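PDB 5VJC: protein mini spindles from Drosophila melanogaster, which probably binds tubulin through TOG domains built of HEAT repeats, promoting microtubule dynamics and the formation of the mitotic spindle. Local coordinates for residues F169-F173 with Y202-P208. Numbering follows the deposited sequence.
Sequences FVKVF and YGMNICP
How a loop between helices can be met by apolar side chains of a third helix is illustrated by I206, set between two phenylalanines one helical turn apart. The first turn of helix 169-178, with F173 N hydrogen-bonded to F169 O at 2.9 Å, faces the link between helices 185-202 and 209-217. That link leaves helical conformation at G203 (phi 72°) and makes a 3-10 turn closed by the hydrogen bond from I206 N to G203 O (3.1 Å). V170 and I206 mark the register, their CA atoms 5.8 Å apart. In this HEAT-repeat TOG domain the contact joins the start of helix 169-178 to the loop after the next helix, 185-202. I206, extended (t, t), brings CD1 to 3.5 Å from F169 CD1 at the ring edge and CG1 to 3.7 Å from F173 CB. F169, in rotamer p, forms an offset stack with Y202 (m), centroids 4.2 Å apart and planes at 19°. F173 (t) lays one ring face over I206 O, 3.2 Å from F173 CD2, while F173 CZ meets C207 SG obliquely at 3.8 Å.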
ATOM      1  N   PHE A 169      -6.315   2.334  10.251  1.00 22.72           N
ATOM      2  CA  PHE A 169      -5.164   3.202  10.072  1.00 27.15           C
ATOM      3  C   PHE A 169      -4.009   2.691  10.918  1.00 24.68           C
ATOM      4  O   PHE A 169      -2.871   2.823  10.508  1.00 22.61           O
ATOM      5  CB  PHE A 169      -5.487   4.697  10.377  1.00 28.66           C
ATOM      6  CG  PHE A 169      -6.113   4.959  11.733  1.00 28.27           C
ATOM      7  CD1 PHE A 169      -5.319   5.127  12.865  1.00 28.15           C
ATOM      8  CD2 PHE A 169      -7.485   5.110  11.856  1.00 28.48           C
ATOM      9  CE1 PHE A 169      -5.888   5.390  14.113  1.00 30.92           C
ATOM     10  CE2 PHE A 169      -8.072   5.374  13.104  1.00 32.37           C
ATOM     11  CZ  PHE A 169      -7.270   5.515  14.232  1.00 35.65           C
ATOM     12  N   VAL A 170      -4.288   2.012  12.034  1.00 25.57           N
ATOM     13  CA  VAL A 170      -3.185   1.451  12.814  1.00 27.46           C
ATOM     14  C   VAL A 170      -2.455   0.355  11.997  1.00 26.21           C
ATOM     15  O   VAL A 170      -1.220   0.275  12.009  1.00 22.74           O
ATOM     16  CB  VAL A 170      -3.663   0.899  14.174  1.00 29.35           C
ATOM     17  CG1 VAL A 170      -2.643  -0.046  14.768  1.00 37.59           C
ATOM     18  CG2 VAL A 170      -3.964   2.038  15.145  1.00 34.68           C
ATOM     19  N   LYS A 171      -3.206  -0.436  11.236  1.00 24.03           N
ATOM     20  CA  LYS A 171      -2.586  -1.475  10.407  1.00 24.87           C
ATOM     21  C   LYS A 171      -1.754  -0.862   9.280  1.00 25.76           C
ATOM     22  O   LYS A 171      -0.656  -1.325   9.002  1.00 24.51           O
ATOM     23  CB  LYS A 171      -3.640  -2.417   9.840  1.00 25.79           C
ATOM     24  CG  LYS A 171      -4.356  -3.222  10.911  1.00 34.46           C
ATOM     25  CD  LYS A 171      -5.274  -4.262  10.310  1.00 34.84           C
ATOM     26  CE  LYS A 171      -5.774  -5.233  11.386  1.00 44.20           C
ATOM     27  NZ  LYS A 171      -4.623  -5.938  12.031  1.00 50.22           N
ATOM     28  N   VAL A 172      -2.259   0.198   8.653  1.00 29.07           N
ATOM     29  CA  VAL A 172      -1.502   0.888   7.609  1.00 26.31           C
ATOM     30  C   VAL A 172      -0.214   1.477   8.176  1.00 24.59           C
ATOM     31  O   VAL A 172       0.862   1.363   7.557  1.00 25.48           O
ATOM     32  CB  VAL A 172      -2.338   1.990   6.943  1.00 27.93           C
ATOM     33  CG1 VAL A 172      -1.481   2.793   5.947  1.00 25.88           C
ATOM     34  CG2 VAL A 172      -3.545   1.362   6.229  1.00 27.32           C
ATOM     35  N   PHE A 173      -0.316   2.089   9.357  1.00 21.07           N
ATOM     36  CA  PHE A 173       0.859   2.617  10.036  1.00 23.00           C
ATOM     37  C   PHE A 173       1.919   1.522  10.161  1.00 24.19           C
ATOM     38  O   PHE A 173       3.085   1.761   9.844  1.00 23.50           O
ATOM     39  CB  PHE A 173       0.515   3.187  11.422  1.00 22.15           C
ATOM     40  CG  PHE A 173       1.693   3.843  12.116  1.00 26.68           C
ATOM     41  CD1 PHE A 173       1.975   5.186  11.912  1.00 23.68           C
ATOM     42  CD2 PHE A 173       2.510   3.116  12.961  1.00 28.05           C
ATOM     43  CE1 PHE A 173       3.046   5.793  12.551  1.00 29.54           C
ATOM     44  CE2 PHE A 173       3.596   3.712  13.579  1.00 29.45           C
ATOM     45  CZ  PHE A 173       3.863   5.040  13.375  1.00 26.81           C
ATOM     46  N   TYR A 202      -3.347  11.576  12.696  1.00 25.39           N
ATOM     47  CA  TYR A 202      -4.025  10.725  13.650  1.00 27.16           C
ATOM     48  C   TYR A 202      -3.551  10.990  15.073  1.00 32.38           C
ATOM     49  O   TYR A 202      -4.134  10.489  16.024  1.00 29.61           O
ATOM     50  CB  TYR A 202      -3.820   9.257  13.276  1.00 28.23           C
ATOM     51  CG  TYR A 202      -4.575   8.882  12.020  1.00 26.06           C
ATOM     52  CD1 TYR A 202      -5.919   8.537  12.079  1.00 27.63           C
ATOM     53  CD2 TYR A 202      -3.959   8.900  10.776  1.00 26.77           C
ATOM     54  CE1 TYR A 202      -6.634   8.213  10.926  1.00 27.50           C
ATOM     55  CE2 TYR A 202      -4.661   8.567   9.619  1.00 24.94           C
ATOM     56  CZ  TYR A 202      -5.996   8.215   9.705  1.00 25.63           C
ATOM     57  OH  TYR A 202      -6.709   7.896   8.569  1.00 25.51           O
ATOM     58  N   GLY A 203      -2.485  11.770  15.208  1.00 29.00           N
ATOM     59  CA  GLY A 203      -1.885  12.008  16.512  1.00 32.01           C
ATOM     60  C   GLY A 203      -1.144  10.796  17.052  1.00 38.01           C
ATOM     61  O   GLY A 203      -1.056   9.746  16.393  1.00 33.66           O
ATOM     62  N   MET A 204      -0.611  10.927  18.266  1.00 33.21           N
ATOM     63  CA  MET A 204       0.271   9.899  18.808  1.00 36.40           C
ATOM     64  C   MET A 204      -0.406   8.589  19.133  1.00 36.72           C
ATOM     65  O   MET A 204       0.293   7.617  19.419  1.00 39.88           O
ATOM     66  CB  MET A 204       0.987  10.409  20.057  1.00 39.39           C
ATOM     67  CG  MET A 204       1.940  11.552  19.772  1.00 38.08           C
ATOM     68  SD  MET A 204       3.296  11.076  18.675  1.00 41.71           S
ATOM     69  CE  MET A 204       3.846   9.575  19.500  1.00 35.85           C
ATOM     70  N   ASN A 205      -1.742   8.529  19.095  1.00 33.69           N
ATOM     71  CA  ASN A 205      -2.411   7.244  19.267  1.00 33.95           C
ATOM     72  C   ASN A 205      -1.936   6.222  18.218  1.00 35.40           C
ATOM     73  O   ASN A 205      -1.989   5.017  18.452  1.00 36.34           O
ATOM     74  CB  ASN A 205      -3.938   7.380  19.172  1.00 37.29           C
ATOM     75  CG  ASN A 205      -4.562   7.980  20.430  1.00 49.83           C
ATOM     76  OD1 ASN A 205      -3.862   8.472  21.318  1.00 45.46           O
ATOM     77  ND2 ASN A 205      -5.891   7.950  20.501  1.00 51.06           N
ATOM     78  N   ILE A 206      -1.494   6.709  17.064  1.00 33.79           N
ATOM     79  CA  ILE A 206      -1.119   5.815  15.959  1.00 33.37           C
ATOM     80  C   ILE A 206       0.339   5.387  16.062  1.00 32.76           C
ATOM     81  O   ILE A 206       0.806   4.498  15.333  1.00 33.22           O
ATOM     82  CB  ILE A 206      -1.357   6.491  14.599  1.00 25.83           C
ATOM     83  CG1 ILE A 206      -1.568   5.442  13.506  1.00 28.47           C
ATOM     84  CG2 ILE A 206      -0.213   7.451  14.253  1.00 23.41           C
ATOM     85  CD1 ILE A 206      -1.994   6.036  12.170  1.00 28.27           C
ATOM     86  N   CYS A 207       1.065   6.019  16.974  1.00 34.85           N
ATOM     87  CA  CYS A 207       2.505   5.845  17.001  1.00 36.48           C
ATOM     88  C   CYS A 207       3.005   5.444  18.378  1.00 42.28           C
ATOM     89  O   CYS A 207       3.241   6.304  19.216  1.00 45.33           O
ATOM     90  CB  CYS A 207       3.180   7.138  16.546  1.00 32.25           C
ATOM     91  SG  CYS A 207       4.964   7.055  16.438  1.00 40.49           S
ATOM     92  N   PRO A 208       3.167   4.133  18.625  1.00 47.14           N
ATOM     93  CA  PRO A 208       3.665   3.748  19.951  1.00 46.36           C
ATOM     94  C   PRO A 208       5.140   4.122  20.164  1.00 46.59           C
ATOM     95  O   PRO A 208       5.844   4.499  19.217  1.00 42.20           O
ATOM     96  CB  PRO A 208       3.461   2.227  19.973  1.00 45.44           C
ATOM     97  CG  PRO A 208       3.405   1.826  18.551  1.00 44.39           C
ATOM     98  CD  PRO A 208       2.777   2.968  17.817  1.00 38.94           C
TER